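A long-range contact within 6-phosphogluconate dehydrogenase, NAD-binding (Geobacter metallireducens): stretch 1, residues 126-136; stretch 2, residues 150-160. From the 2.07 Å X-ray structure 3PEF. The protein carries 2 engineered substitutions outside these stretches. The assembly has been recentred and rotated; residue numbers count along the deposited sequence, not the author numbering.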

# COMPACT_ATOMS: atom_id res chain seq x y z
N LYS A 126 -19.17 -5.43 24.53
CA LYS A 126 -19.08 -5.90 25.92
C LYS A 126 -18.86 -4.73 26.87
O LYS A 126 -19.57 -4.60 27.86
CB LYS A 126 -17.99 -6.96 26.10
CG LYS A 126 -18.00 -7.63 27.47
CD LYS A 126 -16.69 -8.31 27.77
CE LYS A 126 -16.81 -9.27 28.95
NZ LYS A 126 -17.54 -8.68 30.11
N PRO A 127 -17.86 -3.87 26.59
CA PRO A 127 -17.71 -2.69 27.44
C PRO A 127 -18.94 -1.77 27.47
O PRO A 127 -19.20 -1.15 28.50
CB PRO A 127 -16.50 -1.97 26.82
CG PRO A 127 -15.68 -3.08 26.27
CD PRO A 127 -16.68 -4.09 25.72
N ALA A 128 -19.67 -1.65 26.36
CA ALA A 128 -20.91 -0.88 26.38
C ALA A 128 -21.93 -1.50 27.35
O ALA A 128 -22.59 -0.79 28.10
CB ALA A 128 -21.50 -0.78 24.98
N GLU A 129 -22.02 -2.82 27.33
CA GLU A 129 -22.93 -3.55 28.22
C GLU A 129 -22.54 -3.42 29.70
O GLU A 129 -23.39 -3.23 30.57
CB GLU A 129 -22.97 -5.04 27.83
CG GLU A 129 -23.68 -5.35 26.52
CD GLU A 129 -23.40 -6.78 26.01
OE1 GLU A 129 -22.55 -7.48 26.60
OE2 GLU A 129 -24.03 -7.19 25.02
N ASP A 130 -21.24 -3.49 29.97
CA ASP A 130 -20.72 -3.45 31.33
C ASP A 130 -20.67 -2.03 31.91
O ASP A 130 -20.51 -1.84 33.12
CB ASP A 130 -19.30 -4.06 31.37
CG ASP A 130 -19.27 -5.53 30.92
OD1 ASP A 130 -20.33 -6.19 30.86
OD2 ASP A 130 -18.16 -6.02 30.63
N GLY A 131 -20.82 -1.02 31.05
CA GLY A 131 -20.69 0.36 31.50
C GLY A 131 -19.24 0.76 31.66
O GLY A 131 -18.86 1.57 32.49
N THR A 132 -18.41 0.22 30.78
CA THR A 132 -16.98 0.24 30.96
C THR A 132 -16.27 1.01 29.80
O THR A 132 -15.07 0.89 29.58
CB THR A 132 -16.56 -1.23 31.12
OG1 THR A 132 -16.18 -1.48 32.48
CG2 THR A 132 -15.50 -1.63 30.15
N LEU A 133 -17.04 1.84 29.10
CA LEU A 133 -16.53 2.60 27.96
C LEU A 133 -15.56 3.70 28.39
O LEU A 133 -15.63 4.21 29.50
CB LEU A 133 -17.69 3.25 27.18
CG LEU A 133 -18.78 2.30 26.62
CD1 LEU A 133 -19.92 3.11 26.03
CD2 LEU A 133 -18.21 1.33 25.57
N ILE A 134 -14.67 4.08 27.48
CA ILE A 134 -13.88 5.29 27.64
C ILE A 134 -14.55 6.41 26.83
O ILE A 134 -14.78 6.25 25.64
CB ILE A 134 -12.45 5.07 27.14
CG1 ILE A 134 -11.85 3.82 27.81
CG2 ILE A 134 -11.58 6.29 27.40
CD1 ILE A 134 -10.68 3.25 27.07
N ILE A 135 -14.86 7.52 27.48
CA ILE A 135 -15.64 8.58 26.85
C ILE A 135 -14.76 9.79 26.54
O ILE A 135 -14.17 10.38 27.44
CB ILE A 135 -16.85 8.96 27.75
CG1 ILE A 135 -17.66 7.69 28.05
CG2 ILE A 135 -17.73 10.03 27.08
CD1 ILE A 135 -18.98 7.94 28.75
N LEU A 136 -14.69 10.15 25.26
CA LEU A 136 -13.78 11.20 24.79
C LEU A 136 -14.55 12.49 24.45
O LEU A 136 -14.83 12.77 23.29
CB LEU A 136 -13.03 10.70 23.55
CG LEU A 136 -12.44 9.29 23.67
CD1 LEU A 136 -12.05 8.70 22.32
CD2 LEU A 136 -11.23 9.33 24.64
N GLY A 150 -24.72 10.68 33.80
CA GLY A 150 -25.03 9.72 32.76
C GLY A 150 -23.77 9.04 32.25
O GLY A 150 -23.71 7.82 32.15
N PHE A 151 -22.76 9.84 31.91
CA PHE A 151 -21.49 9.29 31.45
C PHE A 151 -21.00 8.25 32.44
O PHE A 151 -20.40 7.25 32.05
CB PHE A 151 -20.41 10.38 31.31
CG PHE A 151 -20.56 11.28 30.10
CD1 PHE A 151 -20.15 12.60 30.17
CD2 PHE A 151 -21.10 10.81 28.91
CE1 PHE A 151 -20.26 13.45 29.08
CE2 PHE A 151 -21.22 11.66 27.80
CZ PHE A 151 -20.79 12.98 27.90
N GLU A 152 -21.23 8.48 33.72
CA GLU A 152 -20.70 7.60 34.76
C GLU A 152 -21.39 6.25 34.82
O GLU A 152 -20.83 5.28 35.35
CB GLU A 152 -20.71 8.29 36.12
CG GLU A 152 -19.56 9.26 36.28
CD GLU A 152 -19.52 9.90 37.64
OE1 GLU A 152 -20.56 9.89 38.33
OE2 GLU A 152 -18.44 10.42 38.02
N LYS A 153 -22.59 6.17 34.28
CA LYS A 153 -23.27 4.89 34.22
C LYS A 153 -22.92 4.17 32.92
O LYS A 153 -23.20 2.98 32.77
CB LYS A 153 -24.79 5.06 34.35
CG LYS A 153 -25.21 5.64 35.71
CD LYS A 153 -24.75 4.74 36.84
CE LYS A 153 -23.92 5.49 37.89
NZ LYS A 153 -22.76 4.67 38.37
N MET A 154 -22.30 4.88 31.99
CA MET A 154 -22.03 4.29 30.67
C MET A 154 -20.57 3.95 30.49
O MET A 154 -20.24 3.04 29.73
CB MET A 154 -22.50 5.23 29.55
CG MET A 154 -24.01 5.54 29.60
SD MET A 154 -24.62 6.47 28.19
CE MET A 154 -23.89 8.08 28.45
N GLY A 155 -19.69 4.67 31.18
CA GLY A 155 -18.26 4.44 31.05
C GLY A 155 -17.50 4.37 32.37
O GLY A 155 -18.09 4.56 33.44
N LYS A 156 -16.21 4.08 32.29
CA LYS A 156 -15.35 4.01 33.47
C LYS A 156 -14.31 5.13 33.49
O LYS A 156 -13.94 5.64 34.55
CB LYS A 156 -14.66 2.64 33.59
CG LYS A 156 -13.71 2.26 32.44
CD LYS A 156 -12.86 1.04 32.85
CE LYS A 156 -12.44 0.16 31.68
NZ LYS A 156 -11.41 0.77 30.79
N LYS A 157 -13.83 5.52 32.31
CA LYS A 157 -12.90 6.62 32.20
C LYS A 157 -13.58 7.68 31.35
O LYS A 157 -14.07 7.38 30.24
CB LYS A 157 -11.61 6.17 31.52
CG LYS A 157 -10.47 7.20 31.53
CD LYS A 157 -9.41 6.90 30.45
CE LYS A 157 -7.98 7.17 30.92
NZ LYS A 157 -7.75 8.56 31.37
N ILE A 158 -13.62 8.90 31.86
CA ILE A 158 -14.30 9.98 31.17
C ILE A 158 -13.39 11.20 31.15
O ILE A 158 -12.95 11.67 32.20
CB ILE A 158 -15.63 10.33 31.89
CG1 ILE A 158 -16.52 9.09 31.96
CG2 ILE A 158 -16.34 11.45 31.16
CD1 ILE A 158 -17.33 8.97 33.24
N ILE A 159 -13.08 11.71 29.96
CA ILE A 159 -12.14 12.82 29.86
C ILE A 159 -12.68 13.92 28.96
O ILE A 159 -13.59 13.70 28.16
CB ILE A 159 -10.77 12.38 29.31
CG1 ILE A 159 -10.92 11.88 27.87
CG2 ILE A 159 -10.17 11.29 30.18
CD1 ILE A 159 -9.59 11.75 27.14
N HIS A 160 -12.11 15.11 29.09
CA HIS A 160 -12.53 16.24 28.28
C HIS A 160 -11.31 16.78 27.52
O HIS A 160 -10.29 17.07 28.13
CB HIS A 160 -13.15 17.32 29.17
CG HIS A 160 -13.76 18.46 28.41
ND1 HIS A 160 -13.01 19.52 27.93
CD2 HIS A 160 -15.04 18.72 28.07
CE1 HIS A 160 -13.82 20.37 27.32
NE2 HIS A 160 -15.05 19.91 27.39
O HOH W 1 -22.56 1.80 28.61
O HOH W 2 -20.08 2.41 34.63

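Two glycines let the backbones of these stretches pass unusually close where a pair of parallel strands begins. Gly131 and Met154 have CA atoms 4.2 Å apart, and the CA atoms of Leu133 and Gly155 approach to 4.0 Å, nearer than at any strand pairing that follows. Gly131 leaves the preceding helix with positive phi (79°), a conformation in which a CB would be jammed against the carbonyl of Asp130 and would also lie 3.0 Å from Lys153 O. At Gly155 a CB would fall 2.5 Å from Leu133 O and 3.0 Å from Ile135 CG1. Glycine thus suits both places, and the space it leaves is filled by backbone of the other stretch: Gly131 CA lies 3.2 Å from Met154 O in a CA-H...O contact.

Beyond this close approach the register slips by one residue. Leu133 pairs with Gly155, but Ile134 pairs with Lys157, so a beta bulge takes up the extra residue, Lys156. The hydrogen bonds follow the change. Leu133 N reaches Met154 O only weakly, at 3.5 Å, whereas Lys156 N donates to Leu133 O at 2.9 Å. From there the ladder is regular: Ile135 N donates to Lys157 O at 2.9 Å, and Ile159 N donates to Ile135 O at 3.1 Å with a nearly straight angle of 174°. Ile135 therefore uses both its NH and its carbonyl across the strands, as alternate residues do in a parallel sheet. Ile134 instead offers its CA, 3.3 Å from Lys157 O.

Side chains alternate between the two faces. Ile135 shares one face with Ile158 and has the largest area covered by the other stretch. Its CG2 sits over a face of the Phe151 ring, 4.1 Å from the centroid in a CH-pi contact, while its CD1 comes within 3.6 Å of Phe151 CD2 and 4.2 Å of Ile158 CG1. A branched aliphatic chain suits this place because its two arms can both meet the aromatic ring. On the other face, Leu136 CD2 packs 3.8 Å from Ile159 CD1, and Ile134 CG2 lies 3.8 Å from Lys157 CD. Lysine serves at this partly exposed position by lending its methylenes to the apolar contact while its end leads away. Exposed Lys156 likewise lays CE 3.9 Å from Thr132 CG2.

Water also joins the stretches where the helix of the first one ends: water 1 donates to Ala128 O at 2.6 Å and to Met154 O at 2.9 Å, bridging two carbonyls that cannot bond to each other.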